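Local coordinates for protein versicolorin reductase (Brucella melitensis, PDB 4NIM) that probably catalyses NAD(P)(H)-dependent interconversion of alcohol and carbonyl groups, as a reductase of the short-chain dehydrogenase/reductase family, at residues A[101-105]-A[119-124]; A[193-197]-A[258-262]; A[44-50]-A[68-73]; A[177-181]-A[253-257]. All coordinates share one frame; numbering follows the deposited sequence.

Contact 1 of 4, residues A[101-105]-A[119-124]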
loop_
_atom_site.group_PDB
_atom_site.type_symbol
_atom_site.label_atom_id
_atom_site.label_comp_id
_atom_site.label_asym_id
_atom_site.label_seq_id
_atom_site.Cartn_x
_atom_site.Cartn_y
_atom_site.Cartn_z
ATOM N N ALA A 101 1.348 0.732 4.032
ATOM C CA ALA A 101 1.111 0.742 5.455
ATOM C C ALA A 101 -0.141 -0.100 5.750
ATOM O O ALA A 101 -0.988 -0.189 4.913
ATOM C CB ALA A 101 0.864 2.147 5.929
ATOM N N GLY A 102 -0.231 -0.694 6.927
ATOM C CA GLY A 102 -1.466 -1.305 7.361
ATOM C C GLY A 102 -1.386 -1.640 8.815
ATOM O O GLY A 102 -0.314 -1.781 9.344
ATOM N N LEU A 103 -2.535 -1.783 9.452
ATOM C CA LEU A 103 -2.587 -2.255 10.794
ATOM C C LEU A 103 -3.222 -3.624 10.764
ATOM O O LEU A 103 -4.142 -3.876 9.995
ATOM C CB LEU A 103 -3.515 -1.391 11.640
ATOM C CG LEU A 103 -3.082 -0.114 12.277
ATOM C CD1 LEU A 103 -4.258 0.389 13.148
ATOM C CD2 LEU A 103 -1.814 -0.330 13.101
ATOM N N THR A 104 -2.792 -4.483 11.677
ATOM C CA THR A 104 -3.341 -5.816 11.764
ATOM C C THR A 104 -3.923 -6.159 13.168
ATOM O O THR A 104 -3.961 -7.325 13.550
ATOM C CB THR A 104 -2.244 -6.839 11.435
ATOM O OG1 THR A 104 -1.218 -6.690 12.409
ATOM C CG2 THR A 104 -1.671 -6.615 10.039
ATOM N N ASP A 105 -4.387 -5.153 13.903
ATOM C CA ASP A 105 -5.091 -5.369 15.173
ATOM C C ASP A 105 -6.197 -6.423 15.034
ATOM O O ASP A 105 -6.959 -6.417 14.070
ATOM C CB ASP A 105 -5.760 -4.082 15.696
ATOM C CG ASP A 105 -4.757 -3.005 16.077
ATOM O OD1 ASP A 105 -3.744 -2.884 15.366
ATOM O OD2 ASP A 105 -4.975 -2.306 17.100
ATOM N N ARG A 119 -9.505 2.499 14.290
ATOM C CA ARG A 119 -8.048 2.543 13.920
ATOM C C ARG A 119 -7.808 1.713 12.639
ATOM O O ARG A 119 -7.044 2.087 11.757
ATOM C CB ARG A 119 -7.159 1.863 14.996
ATOM C CG ARG A 119 -6.853 2.629 16.219
ATOM C CD ARG A 119 -5.593 2.077 16.916
ATOM N NE ARG A 119 -5.697 0.733 17.502
ATOM C CZ ARG A 119 -6.404 0.440 18.598
ATOM N NH1 ARG A 119 -7.163 1.361 19.189
ATOM N NH2 ARG A 119 -6.408 -0.793 19.057
ATOM N N LEU A 120 -8.358 0.514 12.611
ATOM C CA LEU A 120 -8.234 -0.339 11.431
ATOM C C LEU A 120 -8.748 0.361 10.166
ATOM O O LEU A 120 -8.025 0.442 9.168
ATOM C CB LEU A 120 -8.978 -1.630 11.645
ATOM C CG LEU A 120 -8.204 -2.629 12.533
ATOM C CD1 LEU A 120 -9.096 -3.731 12.994
ATOM C CD2 LEU A 120 -7.010 -3.258 11.808
ATOM N N PHE A 121 -9.960 0.878 10.206
ATOM C CA PHE A 121 -10.500 1.600 9.025
ATOM C C PHE A 121 -9.719 2.871 8.721
ATOM O O PHE A 121 -9.544 3.221 7.559
ATOM C CB PHE A 121 -11.998 1.856 9.156
ATOM C CG PHE A 121 -12.808 0.692 8.760
ATOM C CD1 PHE A 121 -12.933 -0.395 9.602
ATOM C CD2 PHE A 121 -13.343 0.614 7.500
ATOM C CE1 PHE A 121 -13.604 -1.520 9.187
ATOM C CE2 PHE A 121 -14.030 -0.503 7.080
ATOM C CZ PHE A 121 -14.150 -1.580 7.939
ATOM N N ALA A 122 -9.246 3.568 9.762
ATOM C CA ALA A 122 -8.513 4.775 9.575
ATOM C C ALA A 122 -7.199 4.515 8.808
ATOM O O ALA A 122 -6.862 5.277 7.890
ATOM C CB ALA A 122 -8.201 5.449 10.913
ATOM N N VAL A 123 -6.474 3.459 9.165
ATOM C CA VAL A 123 -5.155 3.216 8.562
ATOM C C VAL A 123 -5.328 2.399 7.278
ATOM O O VAL A 123 -4.663 2.664 6.309
ATOM C CB VAL A 123 -4.170 2.495 9.519
ATOM C CG1 VAL A 123 -2.845 2.155 8.819
ATOM C CG2 VAL A 123 -3.913 3.357 10.758
ATOM N N ASN A 124 -6.241 1.425 7.281
ATOM C CA ASN A 124 -6.302 0.461 6.164
ATOM C C ASN A 124 -7.175 0.935 4.980
ATOM O O ASN A 124 -7.012 0.423 3.858
ATOM C CB ASN A 124 -6.754 -0.900 6.615
ATOM C CG ASN A 124 -5.791 -1.542 7.572
ATOM O OD1 ASN A 124 -4.612 -1.178 7.627
ATOM N ND2 ASN A 124 -6.247 -2.540 8.258
HETATM O O HOH W 1 -2.607 2.072 4.376
#
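Asn124 lays its carboxamide along the backbone of Leu103, an exchange that ties the loop after strand 96-99 of this Rossmann fold to helix 114-142. Asn124 OD1 accepts from Leu103 N at 2.8 Å on a lone pair in the carbonyl plane, while ND2 of the same amide returns a nearly straight bond (170°) to Leu103 O at 3.0 Å. The two bonds fix the rotation of the amide about CB-CG and decide which end is OD1 and which ND2. ND2 also bonds Ser169 OG, and the side chain touches Tyr166 and Lys170. That setting, at a wider pi-type turn of the helix, is consistent with the asparagine of the family's Asn-Ser-Tyr-Lys tetrad.

Beside this amide, Leu103 drops onto the helix and crosses Val123 at about a right angle, its CD1 3.8 Å from Val123 CG2. Leu120 comes up alongside, with CD2 3.4 Å from Leu103 O. A water links Ala101 O to Val123 O.

At the far end the Arg119 chain, bent at chi3 (-67°), turns its guanidinium edge to Asp105, with carboxylate and guanidinium planes 56° apart. Two nitrogens of Arg119, side-on, grip one oxygen: NH2 lies 2.9 Å from Asp105 OD2, and NE approaches that same OD2 from above the carboxylate plane at 3.1 Å.

Contact 2 of 4, residues A[193-197]-A[258-262]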
loop_
_atom_site.group_PDB
_atom_site.type_symbol
_atom_site.label_atom_id
_atom_site.label_comp_id
_atom_site.label_asym_id
_atom_site.label_seq_id
_atom_site.Cartn_x
_atom_site.Cartn_y
_atom_site.Cartn_z
ATOM N N SER A 193 -4.444 -3.493 -7.123
ATOM C CA SER A 193 -4.271 -4.031 -5.789
ATOM C C SER A 193 -3.473 -5.316 -5.764
ATOM O O SER A 193 -3.634 -6.159 -6.626
ATOM C CB SER A 193 -5.682 -4.316 -5.177
ATOM O OG SER A 193 -5.511 -4.826 -3.868
ATOM N N LEU A 194 -2.636 -5.451 -4.750
ATOM C CA LEU A 194 -1.908 -6.671 -4.522
ATOM C C LEU A 194 -2.378 -7.223 -3.189
ATOM O O LEU A 194 -2.221 -6.564 -2.152
ATOM C CB LEU A 194 -0.388 -6.423 -4.523
ATOM C CG LEU A 194 0.427 -7.715 -4.476
ATOM C CD1 LEU A 194 0.337 -8.465 -5.796
ATOM C CD2 LEU A 194 1.890 -7.389 -4.145
ATOM N N ASN A 195 -2.982 -8.412 -3.215
ATOM C CA ASN A 195 -3.675 -8.914 -2.035
ATOM C C ASN A 195 -2.819 -10.003 -1.413
ATOM O O ASN A 195 -2.820 -11.148 -1.869
ATOM C CB ASN A 195 -5.083 -9.423 -2.335
ATOM C CG ASN A 195 -6.045 -8.302 -2.668
ATOM O OD1 ASN A 195 -5.772 -7.498 -3.564
ATOM N ND2 ASN A 195 -7.193 -8.278 -1.988
ATOM N N ILE A 196 -2.131 -9.640 -0.349
ATOM C CA ILE A 196 -1.061 -10.477 0.179
ATOM C C ILE A 196 -1.465 -11.321 1.354
ATOM O O ILE A 196 -2.433 -11.042 2.098
ATOM C CB ILE A 196 0.212 -9.650 0.540
ATOM C CG1 ILE A 196 -0.061 -8.623 1.646
ATOM C CG2 ILE A 196 0.781 -8.982 -0.686
ATOM C CD1 ILE A 196 1.214 -8.020 2.210
ATOM N N GLY A 197 -0.758 -12.440 1.465
ATOM C CA GLY A 197 -0.794 -13.290 2.649
ATOM C C GLY A 197 -0.037 -12.666 3.809
ATOM O O GLY A 197 0.272 -11.481 3.796
ATOM N N ASN A 258 -4.137 -11.532 -6.345
ATOM C CA ASN A 258 -3.884 -12.344 -5.144
ATOM C C ASN A 258 -2.451 -12.809 -5.131
ATOM O O ASN A 258 -1.961 -13.355 -6.111
ATOM C CB ASN A 258 -4.794 -13.533 -5.097
ATOM C CG ASN A 258 -6.243 -13.146 -4.981
ATOM O OD1 ASN A 258 -6.991 -13.120 -5.981
ATOM N ND2 ASN A 258 -6.622 -12.725 -3.828
ATOM N N PHE A 259 -1.807 -12.661 -3.994
ATOM C CA PHE A 259 -0.408 -12.995 -3.849
ATOM C C PHE A 259 -0.214 -13.771 -2.574
ATOM O O PHE A 259 0.021 -13.191 -1.535
ATOM C CB PHE A 259 0.442 -11.742 -3.844
ATOM C CG PHE A 259 1.910 -12.004 -4.035
ATOM C CD1 PHE A 259 2.718 -12.313 -2.946
ATOM C CD2 PHE A 259 2.474 -11.996 -5.291
ATOM C CE1 PHE A 259 4.087 -12.581 -3.099
ATOM C CE2 PHE A 259 3.848 -12.238 -5.466
ATOM C CZ PHE A 259 4.637 -12.574 -4.370
ATOM N N ASP A 260 -0.216 -15.089 -2.674
ATOM C CA ASP A 260 -0.180 -15.955 -1.476
ATOM C C ASP A 260 -0.160 -17.407 -1.923
ATOM O O ASP A 260 -0.567 -17.706 -3.060
ATOM C CB ASP A 260 -1.462 -15.746 -0.577
ATOM C CG ASP A 260 -1.323 -16.383 0.808
ATOM O OD1 ASP A 260 -0.207 -16.386 1.353
ATOM O OD2 ASP A 260 -2.321 -16.907 1.354
ATOM N N GLN A 261 0.268 -18.290 -1.024
ATOM C CA GLN A 261 0.139 -19.727 -1.231
ATOM C C GLN A 261 -1.253 -20.257 -0.730
ATOM O O GLN A 261 -1.360 -21.187 0.044
ATOM C CB GLN A 261 1.298 -20.463 -0.619
ATOM C CG GLN A 261 2.567 -20.146 -1.417
ATOM C CD GLN A 261 3.775 -20.922 -0.996
ATOM O OE1 GLN A 261 4.014 -21.066 0.209
ATOM N NE2 GLN A 261 4.584 -21.409 -1.990
ATOM N N SER A 262 -2.275 -19.645 -1.246
ATOM C CA SER A 262 -3.673 -20.027 -1.013
ATOM C C SER A 262 -4.467 -19.426 -2.172
ATOM O O SER A 262 -3.949 -18.569 -2.911
ATOM C CB SER A 262 -4.164 -19.524 0.318
ATOM O OG SER A 262 -4.421 -18.099 0.337
#
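The Phe259 ring is approached obliquely by two aliphatic side chains of the neighbouring strand, Leu194 through CD1 and Ile196 through CG2. The shortest approach is to the stem of the ring, where Leu194 CD1 lies 3.8 Å from Phe259 CB. With CG anti to the backbone N (chi1 -166°), the ring leads away from strand 190-196 toward helix 234-245, whose Val237 touches both Phe259 and Leu194.

Two amides occupy the other side of the sheet. The Asn258 carboxamide sends ND2 to within 3.9 Å of Asn195 CB. The Asn195 amide is itself held from both ends: OD1 accepts from Ser193 OG at 2.7 Å, and ND2 donates to Asp174 OD2 and Ser153 O, which leaves little freedom to rotate. A further flat group, the Asp260 carboxylate, sits beside a glycine, with OD1 3.4 Å from Gly197 CA. Asp260 OD2 accepts from Ser262 OG at 2.6 Å, on the anti side of the carboxylate.

The backbones pair in parallel, Asn195 with Asn258 and Ile196 with Phe259. Phe259 N donates to Asn195 O at 2.8 Å, and Gly197 N to Phe259 O at a longer 3.2 Å. Phe259 O is also met by the Ile196 CA-H.

Strand 256-259 is the outermost strand on this side, joined to strand 190-196 in the order 3-2-1-4-5-6-7. This edge, with Leu194 and Phe259 under helix 234-245 and Asn195 facing helix 164-183 and the loop at Met154 and Ser156, is that of the seven-stranded Rossmann sheet of short-chain dehydrogenases.

Contact 3 of 4, residues A[44-50]-A[68-73]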
loop_
_atom_site.group_PDB
_atom_site.type_symbol
_atom_site.label_atom_id
_atom_site.label_comp_id
_atom_site.label_asym_id
_atom_site.label_seq_id
_atom_site.Cartn_x
_atom_site.Cartn_y
_atom_site.Cartn_z
ATOM N N VAL A 44 9.500 9.370 -1.208
ATOM C CA VAL A 44 9.008 9.930 0.022
ATOM C C VAL A 44 8.584 8.748 0.824
ATOM O O VAL A 44 7.721 7.956 0.374
ATOM C CB VAL A 44 7.806 10.871 -0.197
ATOM C CG1 VAL A 44 7.333 11.454 1.120
ATOM C CG2 VAL A 44 8.215 12.007 -1.123
ATOM N N ILE A 45 9.207 8.606 1.981
ATOM C CA ILE A 45 8.880 7.541 2.911
ATOM C C ILE A 45 8.328 8.113 4.206
ATOM O O ILE A 45 8.475 9.311 4.501
ATOM C CB ILE A 45 10.091 6.623 3.212
ATOM C CG1 ILE A 45 11.316 7.436 3.647
ATOM C CG2 ILE A 45 10.406 5.773 1.982
ATOM C CD1 ILE A 45 12.289 6.632 4.453
ATOM N N CYS A 46 7.682 7.266 4.997
ATOM C CA CYS A 46 6.963 7.785 6.157
ATOM C C CYS A 46 6.593 6.740 7.185
ATOM O O CYS A 46 6.565 5.537 6.900
ATOM C CB CYS A 46 5.682 8.518 5.732
ATOM S SG CYS A 46 4.494 7.470 4.836
ATOM N N GLY A 47 6.337 7.226 8.394
ATOM C CA GLY A 47 6.056 6.375 9.527
ATOM C C GLY A 47 6.155 7.117 10.848
ATOM O O GLY A 47 6.282 8.332 10.887
ATOM N N ARG A 48 6.067 6.367 11.934
ATOM C CA ARG A 48 6.015 6.936 13.256
ATOM C C ARG A 48 7.408 7.211 13.828
ATOM O O ARG A 48 7.608 8.221 14.477
ATOM C CB ARG A 48 5.236 6.004 14.177
ATOM C CG ARG A 48 3.824 5.710 13.662
ATOM C CD ARG A 48 3.040 4.872 14.657
ATOM N NE ARG A 48 2.964 5.587 15.928
ATOM C CZ ARG A 48 1.954 6.365 16.323
ATOM N NH1 ARG A 48 0.865 6.539 15.570
ATOM N NH2 ARG A 48 2.035 6.965 17.507
ATOM N N SER A 49 8.358 6.314 13.601
ATOM C CA SER A 49 9.666 6.445 14.229
ATOM C C SER A 49 10.569 7.424 13.463
ATOM O O SER A 49 10.928 7.193 12.332
ATOM C CB SER A 49 10.340 5.080 14.342
ATOM O OG SER A 49 11.727 5.231 14.618
ATOM N N ALA A 50 10.927 8.522 14.095
ATOM C CA ALA A 50 11.914 9.428 13.530
ATOM C C ALA A 50 13.256 8.735 13.222
ATOM O O ALA A 50 13.840 8.944 12.162
ATOM C CB ALA A 50 12.123 10.599 14.463
ATOM N N VAL A 68 13.028 11.647 1.163
ATOM C CA VAL A 68 12.457 12.548 2.122
ATOM C C VAL A 68 11.700 11.670 3.081
ATOM O O VAL A 68 10.956 10.790 2.645
ATOM C CB VAL A 68 11.473 13.505 1.424
ATOM C CG1 VAL A 68 10.624 14.246 2.454
ATOM C CG2 VAL A 68 12.259 14.462 0.529
ATOM N N PHE A 69 11.905 11.861 4.377
ATOM C CA PHE A 69 11.113 11.147 5.375
ATOM C C PHE A 69 10.089 12.036 6.049
ATOM O O PHE A 69 10.411 13.158 6.455
ATOM C CB PHE A 69 11.994 10.527 6.438
ATOM C CG PHE A 69 11.218 10.020 7.612
ATOM C CD1 PHE A 69 10.436 8.880 7.492
ATOM C CD2 PHE A 69 11.225 10.704 8.820
ATOM C CE1 PHE A 69 9.719 8.413 8.560
ATOM C CE2 PHE A 69 10.509 10.222 9.886
ATOM C CZ PHE A 69 9.761 9.087 9.744
ATOM N N VAL A 70 8.846 11.547 6.177
ATOM C CA VAL A 70 7.786 12.333 6.817
ATOM C C VAL A 70 7.289 11.572 8.049
ATOM O O VAL A 70 6.906 10.423 7.940
ATOM C CB VAL A 70 6.606 12.600 5.843
ATOM C CG1 VAL A 70 5.715 13.724 6.352
ATOM C CG2 VAL A 70 7.135 13.008 4.467
ATOM N N GLN A 71 7.393 12.183 9.231
ATOM C CA GLN A 71 6.944 11.540 10.436
ATOM C C GLN A 71 5.408 11.720 10.503
ATOM O O GLN A 71 4.897 12.841 10.480
ATOM C CB GLN A 71 7.614 12.152 11.653
ATOM C CG GLN A 71 7.389 11.292 12.884
ATOM C CD GLN A 71 7.983 11.860 14.150
ATOM O OE1 GLN A 71 8.134 13.063 14.301
ATOM N NE2 GLN A 71 8.334 10.984 15.069
ATOM N N VAL A 72 4.667 10.623 10.538
ATOM C CA VAL A 72 3.206 10.706 10.505
ATOM C C VAL A 72 2.483 9.758 11.449
ATOM O O VAL A 72 3.024 8.749 11.885
ATOM C CB VAL A 72 2.667 10.394 9.087
ATOM C CG1 VAL A 72 3.117 11.449 8.081
ATOM C CG2 VAL A 72 3.068 8.983 8.646
ATOM N N ASP A 73 1.233 10.085 11.709
ATOM C CA ASP A 73 0.246 9.156 12.242
ATOM C C ASP A 73 -0.821 9.047 11.144
ATOM O O ASP A 73 -1.542 10.018 10.882
ATOM C CB ASP A 73 -0.346 9.744 13.525
ATOM C CG ASP A 73 -1.519 8.932 14.064
ATOM O OD1 ASP A 73 -1.819 7.821 13.570
ATOM O OD2 ASP A 73 -2.132 9.458 15.004
#
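Phe69 leans across the neighbouring strand until its ring runs from Ile45 to Ala50. The torsion responsible sets CG anti to the backbone N (chi1 169°), which carries Phe69 CZ to 3.4 Å from Ser49 O. Cys46 CA and Gly47 N meet the ring obliquely near CE1, and Phe69 CE1 lies 3.6 Å from Gly47 N. One ring face is met by the backbone N of Gln71.

Gln71 shares that side of the sheet and reaches the same turn as a fully extended arm (chi2 -178°). Gln71 NE2 donates an almost straight bond to Arg48 O, 2.9 Å away, with the acceptor in the amide plane. The bond pins the turn just ahead of helix 50-63, where Ser49 is the N-cap, its OG accepting from Lys52 N. Arg48 bends at chi3 and presents its guanidinium edge to Asp73, but NH1 stays 3.6 Å from Asp73 OD1. This is a long salt bridge, and the same OD1 also accepts from Glu75 N.

On the opposite face, Val44 CG1 meets Val70 CG2 at 3.7 Å, and Cys46 CB lies 3.9 Å from Val72 CG2. Helix 77-91 packs against Val44 and Cys46 there. Parallel ladder bonds link the backbones, among them Ile45 N to Val68 O (2.9 Å) and Val72 N to Gly47 O (2.8 Å).

Strand 42-47, helix 50-63 and strand 66-71 form a beta-alpha-beta unit of the Rossmann fold. In classical short-chain dehydrogenases the C-terminal ends of these strands border the adenosine part of the cofactor, and an arginine placed like Arg48 is often associated with NADP(H).

Contact 4 of 4, residues A[177-181]-A[253-257]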
loop_
_atom_site.group_PDB
_atom_site.type_symbol
_atom_site.label_atom_id
_atom_site.label_comp_id
_atom_site.label_asym_id
_atom_site.label_seq_id
_atom_site.Cartn_x
_atom_site.Cartn_y
_atom_site.Cartn_z
ATOM N N THR A 177 -10.258 0.327 -4.807
ATOM C CA THR A 177 -9.320 0.119 -5.901
ATOM C C THR A 177 -10.110 0.098 -7.199
ATOM O O THR A 177 -9.749 0.787 -8.153
ATOM C CB THR A 177 -8.532 -1.206 -5.738
ATOM O OG1 THR A 177 -7.675 -1.128 -4.568
ATOM C CG2 THR A 177 -7.720 -1.536 -7.023
ATOM N N ARG A 178 -11.215 -0.648 -7.239
ATOM C CA ARG A 178 -11.960 -0.753 -8.492
ATOM C C ARG A 178 -12.665 0.542 -8.812
ATOM O O ARG A 178 -12.677 0.986 -9.954
ATOM C CB ARG A 178 -12.950 -1.901 -8.471
ATOM C CG ARG A 178 -12.279 -3.277 -8.404
ATOM C CD ARG A 178 -13.352 -4.246 -8.767
ATOM N NE ARG A 178 -12.932 -5.625 -8.844
ATOM C CZ ARG A 178 -13.105 -6.537 -7.898
ATOM N NH1 ARG A 178 -13.662 -6.216 -6.709
ATOM N NH2 ARG A 178 -12.663 -7.773 -8.164
ATOM N N ASN A 179 -13.249 1.171 -7.802
ATOM C CA ASN A 179 -13.983 2.448 -8.018
ATOM C C ASN A 179 -13.060 3.512 -8.562
ATOM O O ASN A 179 -13.360 4.213 -9.543
ATOM C CB ASN A 179 -14.634 2.908 -6.703
ATOM C CG ASN A 179 -15.480 4.141 -6.889
ATOM O OD1 ASN A 179 -14.952 5.230 -6.990
ATOM N ND2 ASN A 179 -16.831 3.962 -6.876
ATOM N N VAL A 180 -11.929 3.673 -7.918
ATOM C CA VAL A 180 -10.968 4.708 -8.337
ATOM C C VAL A 180 -10.437 4.374 -9.725
ATOM O O VAL A 180 -10.492 5.221 -10.602
ATOM C CB VAL A 180 -9.870 4.951 -7.294
ATOM C CG1 VAL A 180 -8.899 5.996 -7.793
ATOM C CG2 VAL A 180 -10.484 5.398 -5.962
ATOM N N ALA A 181 -10.000 3.134 -9.944
ATOM C CA ALA A 181 -9.499 2.746 -11.266
ATOM C C ALA A 181 -10.480 3.124 -12.352
ATOM O O ALA A 181 -10.092 3.689 -13.378
ATOM C CB ALA A 181 -9.194 1.282 -11.355
ATOM N N THR A 253 -5.274 -1.857 -14.907
ATOM C CA THR A 253 -5.845 -1.032 -13.875
ATOM C C THR A 253 -7.132 -1.676 -13.347
ATOM O O THR A 253 -7.845 -2.369 -14.083
ATOM C CB THR A 253 -6.140 0.364 -14.435
ATOM O OG1 THR A 253 -6.573 1.257 -13.415
ATOM C CG2 THR A 253 -7.170 0.321 -15.559
ATOM N N GLY A 254 -7.354 -1.536 -12.053
ATOM C CA GLY A 254 -8.536 -2.140 -11.440
ATOM C C GLY A 254 -8.349 -3.614 -11.102
ATOM O O GLY A 254 -9.276 -4.279 -10.686
ATOM N N ALA A 255 -7.123 -4.096 -11.208
ATOM C CA ALA A 255 -6.875 -5.517 -10.958
ATOM C C ALA A 255 -6.763 -5.751 -9.488
ATOM O O ALA A 255 -6.275 -4.887 -8.757
ATOM C CB ALA A 255 -5.628 -5.969 -11.685
ATOM N N ILE A 256 -7.267 -6.909 -9.058
ATOM C CA ILE A 256 -7.141 -7.414 -7.686
ATOM C C ILE A 256 -6.283 -8.659 -7.829
ATOM O O ILE A 256 -6.731 -9.661 -8.367
ATOM C CB ILE A 256 -8.539 -7.785 -7.088
ATOM C CG1 ILE A 256 -9.485 -6.579 -7.014
ATOM C CG2 ILE A 256 -8.373 -8.461 -5.717
ATOM C CD1 ILE A 256 -8.949 -5.354 -6.337
ATOM N N VAL A 257 -4.987 -8.550 -7.502
ATOM C CA VAL A 257 -4.023 -9.590 -7.767
ATOM C C VAL A 257 -3.689 -10.313 -6.452
ATOM O O VAL A 257 -3.009 -9.768 -5.552
ATOM C CB VAL A 257 -2.755 -8.968 -8.365
ATOM C CG1 VAL A 257 -1.734 -10.025 -8.725
ATOM C CG2 VAL A 257 -3.123 -8.073 -9.570
HETATM O O HOH W 2 -10.812 -6.363 -10.802
HETATM O O HOH W 3 -7.634 3.570 -14.398
#
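Helix 164-183 of the Rossmann fold packs against the turn leading into its last strand, 256-259, through Thr177, Arg178 and Ala181, which lie on one side of the helix. The Ala181 methyl CB packs tightly into the turn, 3.3 Å from Thr253 OG1 and 3.4 Å from Gly254 N. Gly254 turns the chain in a left-handed conformation (phi 83°), and its CA lies 4.7 Å from Arg178 CA.

Farther along, Arg178 stretches out from CG to NE and crosses Ile256 at about a right angle. The isoleucine CG1 lies over one face of the Arg178 guanidinium, offset toward its rim, 3.6 Å from NH2. Thr177 uses its methyl, CG2 being 4.1 Å from Ile256 CD1, whereas its hydroxyl points to other partners, Asn150 ND2 and Leu173 O.

No direct hydrogen bond joins the two segments; water supplies the polar link. One molecule accepts from Arg178 NE and donates to Gly254 O at 2.6 Å. A second donates to Ala181 O and accepts from Thr253 OG1, each at 2.7 Å. That hydroxyl is held in place by Val191 N as well, so it serves strand 190-196 and the helix together.

A Thr-Gly pair just before the final strand is a familiar feature of short-chain dehydrogenases. Here it joins that outermost strand of the parallel sheet to the helix that flanks it.

Contacts 2 and 4 share strand 256-259, the edge of the sheet, and touch. Asn195 N lies 2.7 Å from Val257 O and Ser193 N 2.8 Å from Ala255 O, both probable hydrogen bonds, so the ladder of contact 2 runs on into the turn of contact 4. A bound ethanediol, probably from the crystallisation liquor, lies about 4 Å from the Ile256 side chain. Contact 3 holds the other edge, its centre about 26 Å from that of contact 2, across the centre of the chain. Contact 1 touches none of these; it follows the central strand 96-99, near Tyr166 and Lys170, the likely active-site pair, its centre about 16 Å from that of contact 3.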